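Side-chain contacts in centrosomal protein 120 (Oreochromis niloticus, PDB 6EWH), which probably supports cilium formation as a centriolar and basal-body component, represented here by its second C2 domain (C2B): residues A[19-24]-A[97-102]; A[31-36]-A[65-70]; A[41-46]-A[74-79]; A[108-113]-A[174-179]. The protein carries 1 engineered substitution. All coordinates share one frame; numbering follows the deposited sequence. Where two conformers were deposited one is given.

Contact 1: A[19-24]-A[97-102]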
loop_
_atom_site.group_PDB
_atom_site.type_symbol
_atom_site.label_atom_id
_atom_site.label_comp_id
_atom_site.label_asym_id
_atom_site.label_seq_id
_atom_site.Cartn_x
_atom_site.Cartn_y
_atom_site.Cartn_z
ATOM N N HIS A 19 -13.767 9.713 5.644
ATOM C CA HIS A 19 -13.028 9.970 6.873
ATOM C C HIS A 19 -12.810 11.469 7.021
ATOM O O HIS A 19 -12.308 12.118 6.101
ATOM C CB HIS A 19 -11.672 9.259 6.819
ATOM C CG HIS A 19 -11.776 7.777 6.626
ATOM N ND1 HIS A 19 -12.113 7.206 5.417
ATOM C CD2 HIS A 19 -11.600 6.752 7.492
ATOM C CE1 HIS A 19 -12.137 5.891 5.546
ATOM N NE2 HIS A 19 -11.829 5.590 6.795
ATOM N N GLN A 20 -13.192 12.025 8.175
ATOM C CA GLN A 20 -12.954 13.437 8.459
ATOM C C GLN A 20 -11.584 13.610 9.103
ATOM O O GLN A 20 -11.265 12.934 10.086
ATOM C CB GLN A 20 -14.033 13.986 9.396
ATOM C CG GLN A 20 -13.803 15.443 9.832
ATOM C CD GLN A 20 -14.082 16.448 8.723
ATOM O OE1 GLN A 20 -15.069 16.337 7.995
ATOM N NE2 GLN A 20 -13.195 17.432 8.584
ATOM N N VAL A 21 -10.776 14.513 8.546
ATOM C CA VAL A 21 -9.469 14.866 9.093
ATOM C C VAL A 21 -9.452 16.368 9.339
ATOM O O VAL A 21 -9.546 17.164 8.395
ATOM C CB VAL A 21 -8.316 14.445 8.166
ATOM C CG1 VAL A 21 -6.973 14.849 8.787
ATOM C CG2 VAL A 21 -8.361 12.949 7.908
ATOM N N GLY A 22 -9.340 16.756 10.603
ATOM C CA GLY A 22 -9.399 18.148 10.974
ATOM C C GLY A 22 -10.802 18.543 11.381
ATOM O O GLY A 22 -11.764 17.798 11.170
ATOM N N PRO A 23 -10.945 19.724 11.982
ATOM C CA PRO A 23 -12.276 20.165 12.425
ATOM C C PRO A 23 -13.239 20.262 11.251
ATOM O O PRO A 23 -12.919 20.836 10.205
ATOM C CB PRO A 23 -12.009 21.532 13.067
ATOM C CG PRO A 23 -10.706 21.984 12.494
ATOM C CD PRO A 23 -9.906 20.737 12.226
ATOM N N ALA A 24 -14.430 19.682 11.433
ATOM C CA ALA A 24 -15.371 19.518 10.331
ATOM C C ALA A 24 -15.891 20.839 9.780
ATOM O O ALA A 24 -16.347 20.881 8.631
ATOM C CB ALA A 24 -16.536 18.617 10.756
ATOM N N LYS A 97 -6.559 20.982 2.428
ATOM C CA LYS A 97 -5.240 20.717 1.864
ATOM C C LYS A 97 -4.173 20.691 2.948
ATOM O O LYS A 97 -3.428 19.714 3.088
ATOM C CB LYS A 97 -4.898 21.812 0.854
ATOM C CG LYS A 97 -4.992 21.427 -0.583
ATOM C CD LYS A 97 -4.090 22.317 -1.427
ATOM C CE LYS A 97 -4.252 23.777 -1.070
ATOM N NZ LYS A 97 -3.910 24.651 -2.222
ATOM N N GLN A 98 -4.088 21.772 3.723
ATOM C CA GLN A 98 -3.003 21.890 4.688
ATOM C C GLN A 98 -3.110 20.843 5.780
ATOM O O GLN A 98 -2.099 20.257 6.181
ATOM C CB GLN A 98 -3.009 23.281 5.312
ATOM C CG GLN A 98 -2.539 24.359 4.388
ATOM C CD GLN A 98 -2.717 25.736 4.983
ATOM O OE1 GLN A 98 -3.829 26.121 5.362
ATOM N NE2 GLN A 98 -1.626 26.491 5.078
ATOM N N ILE A 99 -4.315 20.625 6.304
ATOM C CA ILE A 99 -4.471 19.705 7.423
ATOM C C ILE A 99 -4.216 18.272 6.982
ATOM O O ILE A 99 -3.554 17.496 7.686
ATOM C CB ILE A 99 -5.845 19.900 8.090
ATOM C CG1 ILE A 99 -5.866 21.232 8.842
ATOM C CG2 ILE A 99 -6.126 18.787 9.071
ATOM C CD1 ILE A 99 -4.840 21.303 9.942
ATOM N N LEU A 100 -4.709 17.899 5.799
ATOM C CA LEU A 100 -4.499 16.540 5.322
ATOM C C LEU A 100 -3.033 16.290 4.994
ATOM O O LEU A 100 -2.490 15.226 5.318
ATOM C CB LEU A 100 -5.395 16.286 4.107
ATOM C CG LEU A 100 -5.340 14.877 3.515
ATOM C CD1 LEU A 100 -5.524 13.835 4.611
ATOM C CD2 LEU A 100 -6.410 14.715 2.432
ATOM N N LYS A 101 -2.377 17.264 4.354
ATOM C CA LYS A 101 -0.957 17.126 4.058
ATOM C C LYS A 101 -0.153 16.955 5.342
ATOM O O LYS A 101 0.716 16.080 5.430
ATOM C CB LYS A 101 -0.491 18.337 3.248
ATOM C CG LYS A 101 0.906 18.253 2.649
ATOM C CD LYS A 101 1.244 19.551 1.906
ATOM C CE LYS A 101 2.558 19.467 1.129
ATOM N NZ LYS A 101 3.764 19.313 1.999
ATOM N N ALA A 102 -0.461 17.759 6.364
ATOM C CA ALA A 102 0.204 17.607 7.654
ATOM C C ALA A 102 -0.092 16.243 8.268
ATOM O O ALA A 102 0.816 15.555 8.749
ATOM C CB ALA A 102 -0.234 18.731 8.592
#
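Gly22 and Ile99 bring their CA atoms to 6.3 Å, and Val21 lies opposite Leu100 at 6.5 Å between CA atoms, so that the bend after strand 18-21 approaches the first turns of helix 97-105 without a hydrogen bond between them. Ile99 makes its contacts through one branch, CG2, which stands anti to the backbone N and rests 3.8 Å from Gly22 CA, touching Val21 O as well. The same methyl passes Val21 CG1 at 4.0 Å, the side chains passing alongside with their ends pointing opposite ways. A looser touch joins Val21 CG2 to Leu100 CD1 at 4.4 Å. Gly22 leaves room for Ile99: a CB on it would fall 2.9 Å from Ile99 CG2, and the backbone angles would press that atom against Val21 O too. The bend is tied from within by Gln20, whose NE2 donates to Gly22 O at 3.0 Å, arriving well above the carbonyl plane (52° out of it). NE2 also reaches Cys27 O and OE1 accepts from Arg94 NH1, which together fix the rotation of this amide. Val21 pairs through its backbone with Arg94 of strand 87-95, which precedes the helix in the chain. Val21 and Leu100 both pack on Ile93 of that strand, and Leu100 goes on to meet Leu178 of strand 171-180, seating the helix over one end of the six-stranded sheet.

Contact 2: A[31-36]-A[65-70]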
loop_
_atom_site.group_PDB
_atom_site.type_symbol
_atom_site.label_atom_id
_atom_site.label_comp_id
_atom_site.label_asym_id
_atom_site.label_seq_id
_atom_site.Cartn_x
_atom_site.Cartn_y
_atom_site.Cartn_z
ATOM N N PHE A 31 -11.181 14.591 -0.694
ATOM C CA PHE A 31 -9.952 14.046 -1.252
ATOM C C PHE A 31 -10.071 12.535 -1.370
ATOM O O PHE A 31 -10.867 11.899 -0.674
ATOM C CB PHE A 31 -8.758 14.358 -0.327
ATOM C CG PHE A 31 -8.502 15.831 -0.154
ATOM C CD1 PHE A 31 -9.196 16.569 0.804
ATOM C CD2 PHE A 31 -7.583 16.488 -0.958
ATOM C CE1 PHE A 31 -8.955 17.937 0.961
ATOM C CE2 PHE A 31 -7.356 17.852 -0.812
ATOM C CZ PHE A 31 -8.034 18.565 0.146
ATOM N N VAL A 32 -9.245 11.956 -2.238
ATOM C CA VAL A 32 -9.148 10.507 -2.394
ATOM C C VAL A 32 -7.692 10.102 -2.176
ATOM O O VAL A 32 -6.787 10.661 -2.806
ATOM C CB VAL A 32 -9.648 10.037 -3.774
ATOM C CG1 VAL A 32 -9.551 8.517 -3.879
ATOM C CG2 VAL A 32 -11.081 10.497 -3.989
ATOM N N LEU A 33 -7.477 9.146 -1.280
ATOM C CA LEU A 33 -6.165 8.554 -1.035
ATOM C C LEU A 33 -6.225 7.107 -1.512
ATOM O O LEU A 33 -7.105 6.349 -1.084
ATOM C CB LEU A 33 -5.865 8.611 0.455
ATOM C CG LEU A 33 -4.569 7.924 0.881
ATOM C CD1 LEU A 33 -3.342 8.633 0.288
ATOM C CD2 LEU A 33 -4.479 7.932 2.406
ATOM N N SER A 34 -5.311 6.719 -2.406
ATOM C CA SER A 34 -5.403 5.412 -3.036
ATOM C C SER A 34 -4.062 4.698 -3.023
ATOM O O SER A 34 -2.989 5.316 -3.040
ATOM C CB SER A 34 -5.897 5.490 -4.487
ATOM O OG SER A 34 -4.991 6.210 -5.290
ATOM N N VAL A 35 -4.149 3.372 -2.983
ATOM C CA VAL A 35 -2.990 2.482 -3.034
ATOM C C VAL A 35 -3.236 1.492 -4.162
ATOM O O VAL A 35 -4.296 0.855 -4.212
ATOM C CB VAL A 35 -2.822 1.717 -1.714
ATOM C CG1 VAL A 35 -1.619 0.757 -1.805
ATOM C CG2 VAL A 35 -2.644 2.682 -0.558
ATOM N N THR A 36 -2.268 1.357 -5.064
ATOM C CA THR A 36 -2.373 0.415 -6.176
ATOM C C THR A 36 -1.202 -0.550 -6.101
ATOM O O THR A 36 -0.038 -0.126 -6.055
ATOM C CB THR A 36 -2.358 1.131 -7.527
ATOM O OG1 THR A 36 -3.417 2.078 -7.585
ATOM C CG2 THR A 36 -2.506 0.104 -8.666
ATOM N N SER A 65 -3.334 -2.107 5.937
ATOM C CA SER A 65 -4.272 -1.260 6.650
ATOM C C SER A 65 -4.114 0.164 6.129
ATOM O O SER A 65 -3.027 0.740 6.221
ATOM C CB SER A 65 -3.962 -1.313 8.146
ATOM O OG SER A 65 -4.875 -0.517 8.867
ATOM N N LEU A 66 -5.190 0.721 5.573
ATOM C CA LEU A 66 -5.178 2.078 5.032
ATOM C C LEU A 66 -6.106 2.920 5.896
ATOM O O LEU A 66 -7.327 2.742 5.857
ATOM C CB LEU A 66 -5.613 2.089 3.564
ATOM C CG LEU A 66 -5.636 3.465 2.877
ATOM C CD1 LEU A 66 -4.261 4.091 2.818
ATOM C CD2 LEU A 66 -6.205 3.342 1.485
ATOM N N LEU A 67 -5.516 3.810 6.689
ATOM C CA LEU A 67 -6.247 4.630 7.658
ATOM C C LEU A 67 -7.223 3.798 8.495
ATOM O O LEU A 67 -8.392 4.147 8.672
ATOM C CB LEU A 67 -6.941 5.820 6.992
ATOM C CG LEU A 67 -6.035 6.802 6.249
ATOM C CD1 LEU A 67 -6.832 8.012 5.790
ATOM C CD2 LEU A 67 -4.853 7.220 7.092
ATOM N N GLY A 68 -6.739 2.664 8.993
ATOM C CA GLY A 68 -7.563 1.816 9.831
ATOM C C GLY A 68 -8.519 0.896 9.102
ATOM O O GLY A 68 -9.310 0.203 9.752
ATOM N N ASN A 69 -8.473 0.858 7.777
ATOM C CA ASN A 69 -9.309 -0.044 6.996
ATOM C C ASN A 69 -8.486 -1.245 6.550
ATOM O O ASN A 69 -7.449 -1.076 5.904
ATOM C CB ASN A 69 -9.840 0.675 5.758
ATOM C CG ASN A 69 -10.769 1.810 6.109
ATOM O OD1 ASN A 69 -11.943 1.586 6.391
ATOM N ND2 ASN A 69 -10.243 3.031 6.122
ATOM N N ASP A 70 -8.957 -2.450 6.874
ATOM C CA ASP A 70 -8.261 -3.665 6.459
ATOM C C ASP A 70 -8.581 -3.939 4.997
ATOM O O ASP A 70 -9.754 -4.038 4.622
ATOM C CB ASP A 70 -8.685 -4.859 7.313
ATOM C CG ASP A 70 -8.139 -4.791 8.732
ATOM O OD1 ASP A 70 -7.038 -4.239 8.934
ATOM O OD2 ASP A 70 -8.822 -5.287 9.651
#
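Leu66 CD1 is the atom shared by this contact, lying 3.9 Å from Leu33 CD2 and 4.0 Å from Val35 CG2, so that one methyl fits between two side chains of strand 29-41. Its other branch, CD2, rests near Leu33 O and Val35 CG2. Leu67 adds a second touch on Leu33, its CD1 4.1 Å from Leu33 CD2. Leu66 holds CG anti to its own backbone N (chi1 -180°), which carries both methyls inward across the gap between the sheets. An alanine here is likely to leave Leu33 and Val35 without the methyls that fill the space between them, opening a gap in the core. This is the interior of a C2-type beta sandwich, in which residues of a hairpin in the four-stranded sheet face a central strand of the other. The hairpin, strands 60-66 and 69-72, closes through a type I' turn with Leu67 and Gly68 at its corners. Leu66 N donates to Asn69 O, and Leu66 O is gripped twice by Asn69: by the backbone N and by ND2 at 2.9 Å, with Leu66 O lying close to the plane of the Asn69 amide. Farther out, Leu33 leans on Leu104 and Leu67 on Phe103, both of helix 97-105.

Contact 3: A[41-46]-A[74-79]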
loop_
_atom_site.group_PDB
_atom_site.type_symbol
_atom_site.label_atom_id
_atom_site.label_comp_id
_atom_site.label_asym_id
_atom_site.label_seq_id
_atom_site.Cartn_x
_atom_site.Cartn_y
_atom_site.Cartn_z
ATOM N N THR A 41 7.743 -9.372 -8.621
ATOM C CA THR A 41 8.654 -10.374 -9.146
ATOM C C THR A 41 9.520 -10.923 -8.023
ATOM O O THR A 41 9.608 -10.368 -6.926
ATOM C CB THR A 41 9.474 -9.892 -10.356
ATOM O OG1 THR A 41 10.142 -11.013 -10.953
ATOM C CG2 THR A 41 10.509 -8.876 -9.939
ATOM N N LYS A 42 10.094 -12.093 -8.303
ATOM C CA LYS A 42 10.979 -12.821 -7.376
ATOM C C LYS A 42 10.305 -13.183 -6.051
ATOM O O LYS A 42 10.982 -13.368 -5.033
ATOM C CB LYS A 42 12.307 -12.094 -7.136
ATOM C CG LYS A 42 13.093 -11.808 -8.402
ATOM C CD LYS A 42 13.499 -13.101 -9.107
ATOM C CE LYS A 42 14.268 -12.811 -10.387
ATOM N NZ LYS A 42 14.604 -14.049 -11.131
ATOM N N LEU A 43 8.972 -13.312 -6.049
ATOM C CA LEU A 43 8.280 -13.636 -4.803
ATOM C C LEU A 43 8.627 -15.022 -4.276
ATOM O O LEU A 43 8.479 -15.268 -3.071
ATOM C CB LEU A 43 6.764 -13.513 -4.985
ATOM C CG LEU A 43 6.245 -12.143 -5.404
ATOM C CD1 LEU A 43 4.716 -12.191 -5.406
ATOM C CD2 LEU A 43 6.757 -11.019 -4.485
ATOM N N GLU A 44 9.085 -15.926 -5.147
ATOM C CA GLU A 44 9.355 -17.292 -4.713
ATOM C C GLU A 44 10.450 -17.355 -3.661
ATOM O O GLU A 44 10.509 -18.330 -2.900
ATOM C CB GLU A 44 9.704 -18.183 -5.911
ATOM C CG GLU A 44 11.076 -17.912 -6.508
ATOM C CD GLU A 44 11.080 -16.777 -7.521
ATOM O OE1 GLU A 44 10.039 -16.116 -7.697
ATOM O OE2 GLU A 44 12.133 -16.554 -8.158
ATOM N N GLN A 45 11.295 -16.326 -3.570
ATOM C CA GLN A 45 12.313 -16.295 -2.524
ATOM C C GLN A 45 11.708 -16.265 -1.130
ATOM O O GLN A 45 12.400 -16.589 -0.161
ATOM C CB GLN A 45 13.199 -15.064 -2.667
ATOM C CG GLN A 45 13.998 -14.998 -3.930
ATOM C CD GLN A 45 14.874 -13.774 -3.958
ATOM O OE1 GLN A 45 15.081 -13.125 -2.931
ATOM N NE2 GLN A 45 15.393 -13.442 -5.134
ATOM N N LEU A 46 10.447 -15.854 -1.004
ATOM C CA LEU A 46 9.777 -15.751 0.285
ATOM C C LEU A 46 9.135 -17.057 0.738
ATOM O O LEU A 46 8.561 -17.104 1.835
ATOM C CB LEU A 46 8.713 -14.654 0.220
ATOM C CG LEU A 46 9.279 -13.272 -0.110
ATOM C CD1 LEU A 46 8.140 -12.272 -0.303
ATOM C CD2 LEU A 46 10.230 -12.788 0.976
ATOM N N GLU A 74 -7.013 -9.377 -4.531
ATOM C CA GLU A 74 -7.572 -10.566 -5.169
ATOM C C GLU A 74 -6.577 -11.718 -5.103
ATOM O O GLU A 74 -5.426 -11.563 -5.518
ATOM C CB GLU A 74 -7.887 -10.237 -6.622
ATOM C CG GLU A 74 -8.383 -11.414 -7.436
ATOM C CD GLU A 74 -9.895 -11.508 -7.445
ATOM O OE1 GLU A 74 -10.534 -10.958 -6.525
ATOM O OE2 GLU A 74 -10.441 -12.118 -8.390
ATOM N N PRO A 75 -6.977 -12.881 -4.607
ATOM C CA PRO A 75 -6.019 -13.982 -4.464
ATOM C C PRO A 75 -5.461 -14.443 -5.807
ATOM O O PRO A 75 -6.133 -14.377 -6.838
ATOM C CB PRO A 75 -6.855 -15.082 -3.805
ATOM C CG PRO A 75 -7.928 -14.336 -3.071
ATOM C CD PRO A 75 -8.256 -13.155 -3.932
ATOM N N PHE A 76 -4.207 -14.889 -5.783
ATOM C CA PHE A 76 -3.547 -15.448 -6.960
ATOM C C PHE A 76 -2.730 -16.674 -6.573
ATOM O O PHE A 76 -2.309 -16.834 -5.425
ATOM C CB PHE A 76 -2.699 -14.397 -7.707
ATOM C CG PHE A 76 -1.546 -13.841 -6.901
ATOM C CD1 PHE A 76 -1.756 -12.855 -5.955
ATOM C CD2 PHE A 76 -0.255 -14.287 -7.123
ATOM C CE1 PHE A 76 -0.694 -12.341 -5.225
ATOM C CE2 PHE A 76 0.812 -13.772 -6.397
ATOM C CZ PHE A 76 0.590 -12.799 -5.455
ATOM N N HIS A 77 -2.492 -17.547 -7.557
ATOM C CA HIS A 77 -1.810 -18.808 -7.304
ATOM C C HIS A 77 -0.373 -18.829 -7.801
ATOM O O HIS A 77 0.474 -19.482 -7.188
ATOM C CB HIS A 77 -2.588 -19.963 -7.951
ATOM C CG HIS A 77 -1.861 -21.274 -7.939
ATOM N ND1 HIS A 77 -1.449 -21.889 -6.776
ATOM C CD2 HIS A 77 -1.488 -22.094 -8.950
ATOM C CE1 HIS A 77 -0.847 -23.028 -7.073
ATOM N NE2 HIS A 77 -0.856 -23.175 -8.385
ATOM N N ASN A 78 -0.074 -18.113 -8.881
ATOM C CA ASN A 78 1.216 -18.222 -9.561
ATOM C C ASN A 78 2.225 -17.301 -8.880
ATOM O O ASN A 78 2.447 -16.160 -9.281
ATOM C CB ASN A 78 1.057 -17.874 -11.035
ATOM C CG ASN A 78 2.218 -18.361 -11.874
ATOM O OD1 ASN A 78 3.331 -18.517 -11.375
ATOM N ND2 ASN A 78 1.964 -18.603 -13.160
ATOM N N LEU A 79 2.853 -17.821 -7.830
ATOM C CA LEU A 79 3.835 -17.021 -7.100
ATOM C C LEU A 79 5.121 -16.834 -7.898
ATOM O O LEU A 79 5.732 -15.755 -7.867
ATOM C CB LEU A 79 4.126 -17.664 -5.749
ATOM C CG LEU A 79 4.808 -16.723 -4.759
ATOM C CD1 LEU A 79 3.815 -15.660 -4.301
ATOM C CD2 LEU A 79 5.334 -17.500 -3.589
HETATM O O HOH W 1 7.363 -13.688 -8.388
#
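Leu43 and Leu79 pack at about a right angle where two loops meet at one end of the C2 beta sandwich, one following strand 29-41 and forming a 3-10 turn over residues 43-46, the other leading out of strand 69-72. The tight part is apolar. Leu79 CD1 approaches Leu43 CB to 3.7 Å and Leu43 CD1 to 3.8 Å, while Leu79 CD2 lies over the backbone of the turn, 3.9 Å from Leu43 O. With CG anti to the backbone N (chi1 -163°), Leu79 turns its end towards the 3-10 segment although its CB sets off obliquely. Deeper in, Leu43 CD1 meets Phe76 CZ at 4.2 Å, coming to the ring at its edge and near its plane. Phe76 and Leu79 both lie against Phe60 of strand 60-66, and Leu79 also meets Leu114 of strand 110-116. Shortened to an alanine, the Leu79 side chain is likely to lose its cover of Leu43 CB and CD1, leaving the 3-10 turn less well packed. Towards the partly exposed Glu44 the fit slackens: Leu79 CD2 comes no nearer than 4.2 Å to Glu44 CA, and no side-chain polar bond joins the loops. Instead the backbones are bridged by a single water, which accepts from Leu43 N at 2.9 Å and donates to Leu79 O at 2.7 Å.

Contact 4: A[108-113]-A[174-179]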
loop_
_atom_site.group_PDB
_atom_site.type_symbol
_atom_site.label_atom_id
_atom_site.label_comp_id
_atom_site.label_asym_id
_atom_site.label_seq_id
_atom_site.Cartn_x
_atom_site.Cartn_y
_atom_site.Cartn_z
ATOM N N PRO A 108 2.715 6.859 10.125
ATOM C CA PRO A 108 3.717 5.810 9.921
ATOM C C PRO A 108 3.545 5.218 8.535
ATOM O O PRO A 108 2.507 5.369 7.888
ATOM C CB PRO A 108 3.367 4.779 10.996
ATOM C CG PRO A 108 1.905 4.952 11.194
ATOM C CD PRO A 108 1.640 6.424 11.033
ATOM N N SER A 109 4.593 4.552 8.069
ATOM C CA SER A 109 4.530 3.975 6.735
ATOM C C SER A 109 3.429 2.926 6.632
ATOM O O SER A 109 3.061 2.257 7.603
ATOM C CB SER A 109 5.876 3.364 6.340
ATOM O OG SER A 109 6.811 4.378 6.008
ATOM N N LEU A 110 2.872 2.829 5.434
ATOM C CA LEU A 110 1.977 1.736 5.111
ATOM C C LEU A 110 2.803 0.457 5.028
ATOM O O LEU A 110 3.873 0.443 4.419
ATOM C CB LEU A 110 1.346 2.051 3.758
ATOM C CG LEU A 110 0.269 1.172 3.151
ATOM C CD1 LEU A 110 -1.000 1.334 3.942
ATOM C CD2 LEU A 110 0.066 1.614 1.719
ATOM N N GLN A 111 2.326 -0.610 5.666
ATOM C CA GLN A 111 2.996 -1.904 5.611
ATOM C C GLN A 111 2.157 -2.855 4.771
ATOM O O GLN A 111 1.074 -3.283 5.178
ATOM C CB GLN A 111 3.271 -2.465 7.004
ATOM C CG GLN A 111 4.535 -1.897 7.632
ATOM C CD GLN A 111 4.842 -2.504 8.987
ATOM O OE1 GLN A 111 3.937 -2.792 9.771
ATOM N NE2 GLN A 111 6.124 -2.705 9.268
ATOM N N ILE A 112 2.659 -3.188 3.588
ATOM C CA ILE A 112 1.939 -4.083 2.682
ATOM C C ILE A 112 2.543 -5.471 2.820
ATOM O O ILE A 112 3.754 -5.645 2.649
ATOM C CB ILE A 112 1.999 -3.589 1.234
ATOM C CG1 ILE A 112 1.363 -2.197 1.131
ATOM C CG2 ILE A 112 1.318 -4.605 0.314
ATOM C CD1 ILE A 112 1.527 -1.566 -0.232
ATOM N N HIS A 113 1.702 -6.455 3.123
ATOM C CA HIS A 113 2.137 -7.819 3.385
ATOM C C HIS A 113 1.744 -8.715 2.225
ATOM O O HIS A 113 0.618 -8.637 1.724
ATOM C CB HIS A 113 1.451 -8.362 4.640
ATOM C CG HIS A 113 1.946 -7.751 5.911
ATOM N ND1 HIS A 113 2.773 -8.426 6.784
ATOM C CD2 HIS A 113 1.750 -6.524 6.449
ATOM C CE1 HIS A 113 3.056 -7.642 7.810
ATOM N NE2 HIS A 113 2.452 -6.481 7.628
ATOM N N VAL A 174 4.223 -0.538 -6.331
ATOM C CA VAL A 174 3.122 0.133 -5.635
ATOM C C VAL A 174 3.068 1.591 -6.062
ATOM O O VAL A 174 4.102 2.254 -6.180
ATOM C CB VAL A 174 3.294 0.051 -4.109
ATOM C CG1 VAL A 174 2.103 0.679 -3.386
ATOM C CG2 VAL A 174 3.492 -1.386 -3.655
ATOM N N ALA A 175 1.854 2.107 -6.240
ATOM C CA ALA A 175 1.643 3.533 -6.419
ATOM C C ALA A 175 0.681 4.008 -5.344
ATOM O O ALA A 175 -0.394 3.427 -5.170
ATOM C CB ALA A 175 1.043 3.827 -7.796
ATOM N N VAL A 176 1.065 5.051 -4.621
ATOM C CA VAL A 176 0.181 5.713 -3.667
ATOM C C VAL A 176 -0.104 7.110 -4.193
ATOM O O VAL A 176 0.815 7.821 -4.609
ATOM C CB VAL A 176 0.780 5.758 -2.248
ATOM C CG1 VAL A 176 0.930 4.346 -1.693
ATOM C CG2 VAL A 176 2.119 6.496 -2.236
ATOM N N THR A 177 -1.383 7.498 -4.189
ATOM C CA THR A 177 -1.794 8.759 -4.799
ATOM C C THR A 177 -2.731 9.522 -3.874
ATOM O O THR A 177 -3.573 8.931 -3.197
ATOM C CB THR A 177 -2.504 8.475 -6.143
ATOM O OG1 THR A 177 -1.555 7.959 -7.082
ATOM C CG2 THR A 177 -3.137 9.742 -6.739
ATOM N N LEU A 178 -2.561 10.840 -3.830
ATOM C CA LEU A 178 -3.497 11.730 -3.153
ATOM C C LEU A 178 -4.003 12.746 -4.166
ATOM O O LEU A 178 -3.214 13.310 -4.924
ATOM C CB LEU A 178 -2.797 12.445 -1.998
ATOM C CG LEU A 178 -3.653 13.453 -1.227
ATOM C CD1 LEU A 178 -4.781 12.756 -0.464
ATOM C CD2 LEU A 178 -2.810 14.289 -0.291
ATOM N N ARG A 179 -5.319 12.972 -4.190
ATOM C CA ARG A 179 -5.856 13.987 -5.086
ATOM C C ARG A 179 -7.123 14.573 -4.486
ATOM O O ARG A 179 -7.810 13.921 -3.696
ATOM C CB ARG A 179 -6.161 13.400 -6.472
ATOM C CG ARG A 179 -7.204 12.302 -6.456
ATOM C CD ARG A 179 -7.353 11.659 -7.822
ATOM N NE ARG A 179 -8.355 10.596 -7.794
ATOM C CZ ARG A 179 -9.665 10.799 -7.839
ATOM N NH1 ARG A 179 -10.157 12.028 -7.917
ATOM N NH2 ARG A 179 -10.494 9.761 -7.800
#
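Ile112 reaches Val174 tip to tip, one outstretched side chain meeting the two methyls of the other. At its base, CB and the CG2 branch stay back from the segment 174-179, and Val126 of strand 119-126 packs against this side chain from within its own sheet. CG1 leaves CB anti to the carbonyl carbon (chi1 -60°) and the chain then runs on extended (chi2 173°), which carries the terminal methyl away from its own strand. CG1 thus serves as a spacer. Only CD1 makes the contact, lying 3.9 Å from Val174 CG1 and 4.0 Å from Val174 CG2, seated in the fork of the valine. This meeting lies in the core between the two sheets of the C2-type beta sandwich: strand 110-116 belongs to the four-stranded sheet, strand 171-180 to the six-stranded one, and the CA atoms of Ile112 and Val174 stand 9.4 Å apart. Two residues along each strand, Leu110 and Val176 each adopt two conformations, so their approach, 4.5 Å from Leu110 CD2 to Val176 CG1 in one pairing, is loose and uncertain. Val35 of strand 29-41 lies against both Leu110 and Val174. The backbone of Val174 bonds to that of Ser147, the engineered serine of strand 143-150.

How the contacts relate
Contacts 2 and 4 form the middle of the sandwich, their centres 8 Å apart. Their strands are neighbours in both sheets: Thr36 N lies 2.8 Å from Ala175 O, a probable hydrogen bond, with strand 60-66 alongside strand 110-116. Contact 1 closes one end and contact 3 the other, about 37 Å apart between centres and on opposite sides of the chain's centre. Contact 1 joins the core through Leu100, whose CD2 lies 3.5 Å from Phe31 CG of contact 2 and 3.9 Å from Leu178 CD1 of contact 4. Contact 3 adjoins contact 2 in sequence but stays about 8 Å from contact 4 at the nearest atoms.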